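Local atomic coordinates of DNA ligase (Aquifex aeolicus, PDB entry 3QWU), a protein that probably joins nucleic acid strands as an ATP-dependent ligase, and binds adenosine and calcium. Residues Pro55-Leu67 with Asn257-Glu269. Sequence-based numbering, arbitrary orientation.
Sequences PHIGRIFLLETGL and NRILRLVLFMYEE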
loop_
_atom_site.group_PDB
_atom_site.type_symbol
_atom_site.label_atom_id
_atom_site.label_comp_id
_atom_site.label_asym_id
_atom_site.label_seq_id
_atom_site.Cartn_x
_atom_site.Cartn_y
_atom_site.Cartn_z
ATOM N N PRO A 55 -12.896 13.158 18.725
ATOM C CA PRO A 55 -12.362 11.827 18.954
ATOM C C PRO A 55 -12.598 10.882 17.752
ATOM O O PRO A 55 -13.495 11.119 16.939
ATOM C CB PRO A 55 -13.122 11.374 20.204
ATOM C CG PRO A 55 -14.425 12.021 20.085
ATOM C CD PRO A 55 -14.192 13.348 19.389
ATOM N N HIS A 56 -11.755 9.857 17.637
ATOM C CA HIS A 56 -11.753 8.933 16.504
ATOM C C HIS A 56 -13.033 8.105 16.505
ATOM O O HIS A 56 -13.407 7.557 17.536
ATOM C CB HIS A 56 -10.505 8.011 16.555
ATOM C CG HIS A 56 -9.199 8.737 16.338
ATOM N ND1 HIS A 56 -8.878 9.373 15.148
ATOM C CD2 HIS A 56 -8.140 8.948 17.170
ATOM C CE1 HIS A 56 -7.689 9.949 15.257
ATOM N NE2 HIS A 56 -7.219 9.705 16.471
ATOM N N ILE A 57 -13.715 8.018 15.367
ATOM C CA ILE A 57 -14.831 7.066 15.240
ATOM C C ILE A 57 -14.354 5.768 14.564
ATOM O O ILE A 57 -13.794 5.791 13.492
ATOM C CB ILE A 57 -15.979 7.658 14.398
ATOM C CG1 ILE A 57 -16.274 9.086 14.853
ATOM C CG2 ILE A 57 -17.190 6.703 14.403
ATOM C CD1 ILE A 57 -17.549 9.714 14.263
ATOM N N GLY A 58 -14.578 4.632 15.180
ATOM C CA GLY A 58 -14.279 3.363 14.535
ATOM C C GLY A 58 -15.214 3.032 13.370
ATOM O O GLY A 58 -16.322 3.583 13.232
ATOM N N ARG A 59 -14.734 2.132 12.536
ATOM C CA ARG A 59 -15.365 1.723 11.324
ATOM C C ARG A 59 -15.761 0.279 11.521
ATOM O O ARG A 59 -14.944 -0.505 11.942
ATOM C CB ARG A 59 -14.330 1.837 10.183
ATOM C CG ARG A 59 -14.889 2.169 8.778
ATOM C CD ARG A 59 -13.815 2.607 7.731
ATOM N NE ARG A 59 -13.763 4.060 7.403
ATOM C CZ ARG A 59 -12.723 4.870 7.717
ATOM N NH1 ARG A 59 -12.748 6.151 7.369
ATOM N NH2 ARG A 59 -11.631 4.429 8.399
ATOM N N ILE A 60 -17.015 -0.065 11.244
ATOM C CA ILE A 60 -17.385 -1.459 11.043
ATOM C C ILE A 60 -17.382 -1.764 9.551
ATOM O O ILE A 60 -17.733 -0.898 8.690
ATOM C CB ILE A 60 -18.782 -1.874 11.620
ATOM C CG1 ILE A 60 -19.885 -0.886 11.271
ATOM C CG2 ILE A 60 -18.712 -2.037 13.089
ATOM C CD1 ILE A 60 -21.288 -1.216 11.888
ATOM N N PHE A 61 -17.035 -3.013 9.246
ATOM C CA PHE A 61 -16.911 -3.498 7.863
ATOM C C PHE A 61 -18.094 -4.379 7.494
ATOM O O PHE A 61 -18.380 -4.559 6.298
ATOM C CB PHE A 61 -15.621 -4.298 7.689
ATOM C CG PHE A 61 -14.347 -3.450 7.613
ATOM C CD1 PHE A 61 -14.032 -2.503 8.599
ATOM C CD2 PHE A 61 -13.431 -3.672 6.575
ATOM C CE1 PHE A 61 -12.842 -1.733 8.512
ATOM C CE2 PHE A 61 -12.241 -2.927 6.471
ATOM C CZ PHE A 61 -11.943 -1.954 7.456
ATOM N N LEU A 62 -18.764 -4.948 8.496
ATOM C CA LEU A 62 -19.950 -5.798 8.253
ATOM C C LEU A 62 -21.068 -5.041 8.885
ATOM O O LEU A 62 -20.992 -4.663 10.043
ATOM C CB LEU A 62 -19.809 -7.201 8.858
ATOM C CG LEU A 62 -18.957 -8.185 8.049
ATOM C CD1 LEU A 62 -18.758 -9.547 8.754
ATOM C CD2 LEU A 62 -19.578 -8.413 6.677
ATOM N N LEU A 63 -22.072 -4.706 8.104
ATOM C CA LEU A 63 -23.123 -3.831 8.621
ATOM C C LEU A 63 -23.920 -4.610 9.674
ATOM O O LEU A 63 -24.091 -4.157 10.800
ATOM C CB LEU A 63 -24.011 -3.325 7.477
ATOM C CG LEU A 63 -25.140 -2.343 7.734
ATOM C CD1 LEU A 63 -24.710 -1.137 8.544
ATOM C CD2 LEU A 63 -25.656 -1.892 6.337
ATOM N N GLU A 64 -24.388 -5.793 9.323
ATOM C CA GLU A 64 -25.317 -6.502 10.206
ATOM C C GLU A 64 -24.646 -6.991 11.502
ATOM O O GLU A 64 -25.130 -6.708 12.640
ATOM C CB GLU A 64 -25.936 -7.693 9.500
ATOM C CG GLU A 64 -26.848 -8.480 10.481
ATOM C CD GLU A 64 -27.864 -9.373 9.803
ATOM O OE1 GLU A 64 -27.837 -9.521 8.566
ATOM O OE2 GLU A 64 -28.675 -9.977 10.528
ATOM N N THR A 65 -23.548 -7.729 11.342
ATOM C CA THR A 65 -22.815 -8.234 12.485
ATOM C C THR A 65 -22.126 -7.114 13.249
ATOM O O THR A 65 -21.884 -7.261 14.402
ATOM C CB THR A 65 -21.784 -9.252 12.022
ATOM O OG1 THR A 65 -22.451 -10.197 11.178
ATOM C CG2 THR A 65 -21.165 -9.971 13.169
ATOM N N GLY A 66 -21.793 -5.995 12.611
ATOM C CA GLY A 66 -21.168 -4.897 13.321
ATOM C C GLY A 66 -22.145 -4.194 14.250
ATOM O O GLY A 66 -21.840 -3.912 15.422
ATOM N N LEU A 67 -23.331 -3.917 13.717
ATOM C CA LEU A 67 -24.372 -3.257 14.481
ATOM C C LEU A 67 -24.796 -4.111 15.669
ATOM O O LEU A 67 -24.893 -3.637 16.779
ATOM C CB LEU A 67 -25.571 -2.981 13.586
ATOM C CG LEU A 67 -25.398 -1.861 12.571
ATOM C CD1 LEU A 67 -26.759 -1.571 11.956
ATOM C CD2 LEU A 67 -24.802 -0.669 13.262
ATOM N N ASN A 257 -6.930 -1.967 3.676
ATOM C CA ASN A 257 -8.043 -1.360 4.374
ATOM C C ASN A 257 -9.205 -0.991 3.486
ATOM O O ASN A 257 -10.314 -1.397 3.755
ATOM C CB ASN A 257 -7.581 -0.135 5.147
ATOM C CG ASN A 257 -8.470 0.165 6.287
ATOM O OD1 ASN A 257 -9.481 0.856 6.142
ATOM N ND2 ASN A 257 -8.127 -0.397 7.455
ATOM N N ARG A 258 -8.964 -0.215 2.439
ATOM C CA ARG A 258 -10.081 0.163 1.562
ATOM C C ARG A 258 -10.599 -0.990 0.675
ATOM O O ARG A 258 -11.778 -1.061 0.361
ATOM C CB ARG A 258 -9.757 1.435 0.796
ATOM C CG ARG A 258 -10.264 2.711 1.553
ATOM C CD ARG A 258 -9.659 3.981 1.046
ATOM N NE ARG A 258 -9.930 5.097 1.957
ATOM C CZ ARG A 258 -9.240 5.373 3.058
ATOM N NH1 ARG A 258 -8.184 4.638 3.426
ATOM N NH2 ARG A 258 -9.623 6.409 3.804
ATOM N N ILE A 259 -9.711 -1.929 0.361
ATOM C CA ILE A 259 -10.073 -3.122 -0.366
ATOM C C ILE A 259 -10.878 -4.078 0.497
ATOM O O ILE A 259 -11.894 -4.605 0.049
ATOM C CB ILE A 259 -8.814 -3.838 -0.928
ATOM C CG1 ILE A 259 -8.183 -2.941 -1.994
ATOM C CG2 ILE A 259 -9.187 -5.166 -1.502
ATOM C CD1 ILE A 259 -6.685 -3.030 -2.073
ATOM N N LEU A 260 -10.405 -4.320 1.725
ATOM C CA LEU A 260 -11.185 -5.079 2.686
ATOM C C LEU A 260 -12.579 -4.485 2.905
ATOM O O LEU A 260 -13.507 -5.214 3.192
ATOM C CB LEU A 260 -10.449 -5.242 4.033
ATOM C CG LEU A 260 -9.495 -6.464 4.066
ATOM C CD1 LEU A 260 -8.638 -6.572 5.330
ATOM C CD2 LEU A 260 -10.311 -7.675 3.897
ATOM N N ARG A 261 -12.729 -3.177 2.830
ATOM C CA ARG A 261 -14.080 -2.615 2.960
ATOM C C ARG A 261 -14.963 -3.086 1.806
ATOM O O ARG A 261 -16.078 -3.481 2.005
ATOM C CB ARG A 261 -14.053 -1.110 2.976
ATOM C CG ARG A 261 -13.577 -0.523 4.284
ATOM C CD ARG A 261 -13.335 1.025 4.043
ATOM N NE ARG A 261 -12.275 1.591 4.894
ATOM C CZ ARG A 261 -11.947 2.858 4.892
ATOM N NH1 ARG A 261 -12.583 3.739 4.106
ATOM N NH2 ARG A 261 -11.017 3.258 5.713
ATOM N N LEU A 262 -14.425 -3.052 0.599
ATOM C CA LEU A 262 -15.163 -3.489 -0.577
ATOM C C LEU A 262 -15.355 -5.001 -0.530
ATOM O O LEU A 262 -16.451 -5.483 -0.744
ATOM C CB LEU A 262 -14.443 -3.065 -1.851
ATOM C CG LEU A 262 -15.109 -3.444 -3.185
ATOM C CD1 LEU A 262 -16.380 -2.638 -3.461
ATOM C CD2 LEU A 262 -14.118 -3.263 -4.320
ATOM N N VAL A 263 -14.311 -5.743 -0.189
ATOM C CA VAL A 263 -14.442 -7.183 -0.166
ATOM C C VAL A 263 -15.443 -7.668 0.866
ATOM O O VAL A 263 -16.260 -8.534 0.563
ATOM C CB VAL A 263 -13.092 -7.905 0.035
ATOM C CG1 VAL A 263 -13.312 -9.398 0.061
ATOM C CG2 VAL A 263 -12.165 -7.584 -1.087
ATOM N N LEU A 264 -15.415 -7.112 2.065
ATOM C CA LEU A 264 -16.389 -7.528 3.091
ATOM C C LEU A 264 -17.850 -7.139 2.829
ATOM O O LEU A 264 -18.741 -7.849 3.266
ATOM C CB LEU A 264 -15.928 -7.140 4.505
ATOM C CG LEU A 264 -14.683 -7.961 4.920
ATOM C CD1 LEU A 264 -14.036 -7.322 6.086
ATOM C CD2 LEU A 264 -15.075 -9.386 5.238
ATOM N N PHE A 265 -18.078 -6.041 2.099
ATOM C CA PHE A 265 -19.401 -5.702 1.599
ATOM C C PHE A 265 -19.818 -6.739 0.579
ATOM O O PHE A 265 -20.905 -7.251 0.635
ATOM C CB PHE A 265 -19.385 -4.289 0.988
ATOM C CG PHE A 265 -20.626 -3.936 0.172
ATOM C CD1 PHE A 265 -21.785 -3.574 0.787
ATOM C CD2 PHE A 265 -20.591 -3.956 -1.229
ATOM C CE1 PHE A 265 -22.934 -3.258 0.023
ATOM C CE2 PHE A 265 -21.686 -3.632 -1.996
ATOM C CZ PHE A 265 -22.874 -3.290 -1.389
ATOM N N MET A 266 -18.945 -7.054 -0.372
ATOM C CA MET A 266 -19.259 -8.115 -1.366
ATOM C C MET A 266 -19.632 -9.410 -0.704
ATOM O O MET A 266 -20.571 -10.091 -1.142
ATOM C CB MET A 266 -18.103 -8.322 -2.368
ATOM C CG MET A 266 -17.936 -7.101 -3.221
ATOM S SD MET A 266 -16.563 -7.078 -4.275
ATOM C CE MET A 266 -17.072 -8.341 -5.514
ATOM N N TYR A 267 -18.918 -9.745 0.370
ATOM C CA TYR A 267 -19.179 -10.970 1.103
ATOM C C TYR A 267 -20.487 -10.885 1.855
ATOM O O TYR A 267 -21.245 -11.842 1.930
ATOM C CB TYR A 267 -18.020 -11.226 2.059
ATOM C CG TYR A 267 -18.228 -12.316 3.096
ATOM C CD1 TYR A 267 -17.993 -13.638 2.794
ATOM C CD2 TYR A 267 -18.646 -12.006 4.377
ATOM C CE1 TYR A 267 -18.190 -14.650 3.759
ATOM C CE2 TYR A 267 -18.850 -12.997 5.338
ATOM C CZ TYR A 267 -18.608 -14.305 5.022
ATOM O OH TYR A 267 -18.788 -15.270 5.975
ATOM N N GLU A 268 -20.756 -9.748 2.465
ATOM C CA GLU A 268 -21.987 -9.616 3.181
ATOM C C GLU A 268 -23.156 -9.706 2.204
ATOM O O GLU A 268 -24.137 -10.338 2.488
ATOM C CB GLU A 268 -22.012 -8.305 3.988
ATOM C CG GLU A 268 -23.331 -8.064 4.763
ATOM C CD GLU A 268 -23.249 -6.896 5.730
ATOM O OE1 GLU A 268 -22.314 -6.055 5.627
ATOM O OE2 GLU A 268 -24.095 -6.841 6.634
ATOM N N GLU A 269 -23.044 -9.061 1.058
ATOM C CA GLU A 269 -24.154 -9.003 0.132
ATOM C C GLU A 269 -24.214 -10.153 -0.868
ATOM O O GLU A 269 -25.198 -10.289 -1.535
ATOM C CB GLU A 269 -24.143 -7.654 -0.600
ATOM C CG GLU A 269 -24.495 -6.487 0.327
ATOM C CD GLU A 269 -25.752 -6.729 1.159
ATOM O OE1 GLU A 269 -26.766 -7.122 0.545
ATOM O OE2 GLU A 269 -25.730 -6.566 2.422
HETATM O O HOH W 1 -17.329 -2.703 4.289
HETATM O O HOH W 2 -20.447 -4.565 4.728
#
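Glu268 OE1 is gripped by two donors, the backbone N of Leu63 at 2.8 Å and a water that also donates to Phe61 O. The second carboxylate oxygen, OE2, accepts from Glu64 N at 2.9 Å, so the group straddles two adjacent amides, each meeting its oxygen on the syn side, 16° out of plane. An extended chain, CG anti to the backbone N (chi1 178°), carries it to the start of helix 63-70, where its charge would probably suit the helix dipole. A second water links Phe61 O to Arg261 O.

The case is consistent with helix 254-269, of the C-terminal ligase region, packing against what is probably the adenylation part; there strand 58-60 is, within this chain, outermost in the mixed sheet near the adenosine pocket, and the second subunit extends the sheet past it. Arg261 CG sits over one face of the Phe61 ring, a CH-pi contact 3.9 Å from the centroid, while Leu264 CD1 reaches Phe61 CD2 at 3.7 Å. Leu62 CD2 packs on Glu268 CB.

The guanidinium of Arg59 lies flat on that of Arg261, planes 17° apart, and Arg258 CG backs the opposite face of Arg261. Despite the like charges, three nitrogens fix Arg261: NH2 donates to Asn257 OD1 at 2.9 Å, tilted from the guanidinium plane, NE adds a weak bond to that oxygen, and NH1 bonds Asn236. A leucine in place of Arg261 would probably leave Asn257 OD1 without these donors and the Arg59 guanidinium without its flat partner, freer to turn.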